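Local coordinates for phosphatidylinositol phosphate phosphatase (PDB 1I9Y), which removes the 5-phosphate from soluble and lipid inositol phosphates, this chain being the magnesium-dependent catalytic domain of a synaptojanin, at residues Glu21-Lys26 with Ala315-Val320. Sequence-based numbering, arbitrary orientation.
Sequences EHKNVK and ANIVKV
E21 and K319 form the first of three hydrogen-bonded antiparallel pairs, with E21 N to K319 O at 2.9 Å. Their long side chains run side by side at the exposed end of the ladder, E21 OE1 4.4 Å from K319 NZ, too far for a salt bridge. On the other face V318 sets CG1 over the flat H22 ring in a CH-pi contact and brings CG2 closer, 3.2 Å from H22 NE2; N316 OD1 lies 3.0 Å from H22 CD2, near the ring plane. CG anti to the backbone N (chi1 -179°) carries the N316 amide to this ring; its turn about chi2 leaves the planes 23° apart. An alanine in place of N316 would probably deprive the H22 edge of its polar neighbour and let the imidazole turn more freely. K23 pairs with I317; its CB lies 4.3 Å from I317 CG2, and the chain then leads its ammonium away. N24 OD1 rests on N316 CA. V25 and A315 close the ladder with two backbone bonds, and V25 CG2 meets I317 CG1 at 4.1 Å, apolar residues suiting this buried end. In this DNase I-like fold 20-33 and 309-320 are adjacent inner strands, between 57-63 and 292-298; V25 and I317 reach Y155 of the other sheet.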
loop_
_atom_site.group_PDB
_atom_site.type_symbol
_atom_site.label_atom_id
_atom_site.label_comp_id
_atom_site.label_asym_id
_atom_site.label_seq_id
_atom_site.Cartn_x
_atom_site.Cartn_y
_atom_site.Cartn_z
ATOM N N GLU A 21 14.399 19.602 6.434
ATOM C CA GLU A 21 13.072 20.193 6.505
ATOM C C GLU A 21 12.123 18.983 6.499
ATOM O O GLU A 21 12.362 18.003 5.764
ATOM C CB GLU A 21 12.785 21.066 5.288
ATOM C CG GLU A 21 13.999 21.793 4.757
ATOM C CD GLU A 21 13.749 22.449 3.406
ATOM O OE1 GLU A 21 14.714 22.531 2.604
ATOM O OE2 GLU A 21 12.598 22.881 3.145
ATOM N N HIS A 22 11.072 19.048 7.318
ATOM C CA HIS A 22 10.094 17.972 7.403
ATOM C C HIS A 22 8.741 18.437 6.936
ATOM O O HIS A 22 8.315 19.545 7.260
ATOM C CB HIS A 22 9.958 17.445 8.820
ATOM C CG HIS A 22 11.154 16.681 9.283
ATOM N ND1 HIS A 22 12.344 17.290 9.612
ATOM C CD2 HIS A 22 11.356 15.351 9.427
ATOM C CE1 HIS A 22 13.234 16.367 9.937
ATOM N NE2 HIS A 22 12.660 15.184 9.833
ATOM N N LYS A 23 8.083 17.585 6.158
ATOM C CA LYS A 23 6.761 17.868 5.630
ATOM C C LYS A 23 5.869 16.592 5.720
ATOM O O LYS A 23 6.352 15.463 5.638
ATOM C CB LYS A 23 6.922 18.363 4.177
ATOM C CG LYS A 23 5.800 17.990 3.198
ATOM C CD LYS A 23 5.848 18.799 1.888
ATOM C CE LYS A 23 4.798 18.299 0.828
ATOM N NZ LYS A 23 3.332 18.544 1.140
ATOM N N ASN A 24 4.575 16.772 5.931
ATOM C CA ASN A 24 3.674 15.632 5.977
ATOM C C ASN A 24 3.038 15.509 4.589
ATOM O O ASN A 24 2.622 16.503 4.020
ATOM C CB ASN A 24 2.586 15.864 7.016
ATOM C CG ASN A 24 2.623 14.845 8.133
ATOM O OD1 ASN A 24 3.702 14.325 8.503
ATOM N ND2 ASN A 24 1.437 14.552 8.701
ATOM N N VAL A 25 2.974 14.295 4.045
ATOM C CA VAL A 25 2.357 14.071 2.724
ATOM C C VAL A 25 1.146 13.150 2.931
ATOM O O VAL A 25 1.252 12.106 3.602
ATOM C CB VAL A 25 3.384 13.404 1.734
ATOM C CG1 VAL A 25 2.663 12.823 0.519
ATOM C CG2 VAL A 25 4.445 14.463 1.287
ATOM N N LYS A 26 0.000 13.547 2.378
ATOM C CA LYS A 26 -1.215 12.756 2.495
ATOM C C LYS A 26 -1.285 11.711 1.406
ATOM O O LYS A 26 -1.229 12.033 0.209
ATOM C CB LYS A 26 -2.472 13.642 2.409
ATOM C CG LYS A 26 -2.686 14.528 3.644
ATOM C CD LYS A 26 -3.490 15.813 3.282
ATOM C CE LYS A 26 -4.076 16.505 4.533
ATOM N NZ LYS A 26 -4.814 17.819 4.296
ATOM N N ALA A 315 2.386 10.751 5.702
ATOM C CA ALA A 315 3.737 10.234 5.648
ATOM C C ALA A 315 4.667 11.418 5.810
ATOM O O ALA A 315 4.630 12.359 4.994
ATOM C CB ALA A 315 3.988 9.572 4.312
ATOM N N ASN A 316 5.457 11.392 6.884
ATOM C CA ASN A 316 6.407 12.446 7.119
ATOM C C ASN A 316 7.561 12.267 6.151
ATOM O O ASN A 316 8.187 11.214 6.062
ATOM C CB ASN A 316 6.964 12.432 8.554
ATOM C CG ASN A 316 7.952 13.589 8.788
ATOM O OD1 ASN A 316 9.177 13.420 8.714
ATOM N ND2 ASN A 316 7.418 14.775 9.009
ATOM N N ILE A 317 7.853 13.348 5.467
ATOM C CA ILE A 317 8.892 13.400 4.485
ATOM C C ILE A 317 10.027 14.296 4.961
ATOM O O ILE A 317 9.786 15.331 5.564
ATOM C CB ILE A 317 8.252 13.938 3.143
ATOM C CG1 ILE A 317 8.093 12.753 2.201
ATOM C CG2 ILE A 317 9.051 15.063 2.490
ATOM C CD1 ILE A 317 7.571 11.558 2.897
ATOM N N VAL A 318 11.258 13.907 4.654
ATOM C CA VAL A 318 12.403 14.716 5.019
ATOM C C VAL A 318 13.195 15.144 3.786
ATOM O O VAL A 318 13.510 14.318 2.927
ATOM C CB VAL A 318 13.353 13.936 5.979
ATOM C CG1 VAL A 318 14.489 14.861 6.493
ATOM C CG2 VAL A 318 12.542 13.416 7.179
ATOM N N LYS A 319 13.478 16.441 3.694
ATOM C CA LYS A 319 14.322 16.952 2.626
ATOM C C LYS A 319 15.621 17.399 3.314
ATOM O O LYS A 319 15.626 18.314 4.141
ATOM C CB LYS A 319 13.686 18.128 1.908
ATOM C CG LYS A 319 14.589 18.663 0.817
ATOM C CD LYS A 319 13.971 19.896 0.170
ATOM C CE LYS A 319 14.822 20.415 -0.988
ATOM N NZ LYS A 319 14.086 21.549 -1.611
ATOM N N VAL A 320 16.712 16.736 2.973
ATOM C CA VAL A 320 18.014 17.000 3.565
ATOM C C VAL A 320 18.935 17.787 2.648
ATOM O O VAL A 320 19.172 17.380 1.526
ATOM C CB VAL A 320 18.740 15.693 3.882
ATOM C CG1 VAL A 320 20.114 15.995 4.507
ATOM C CG2 VAL A 320 17.868 14.820 4.801
#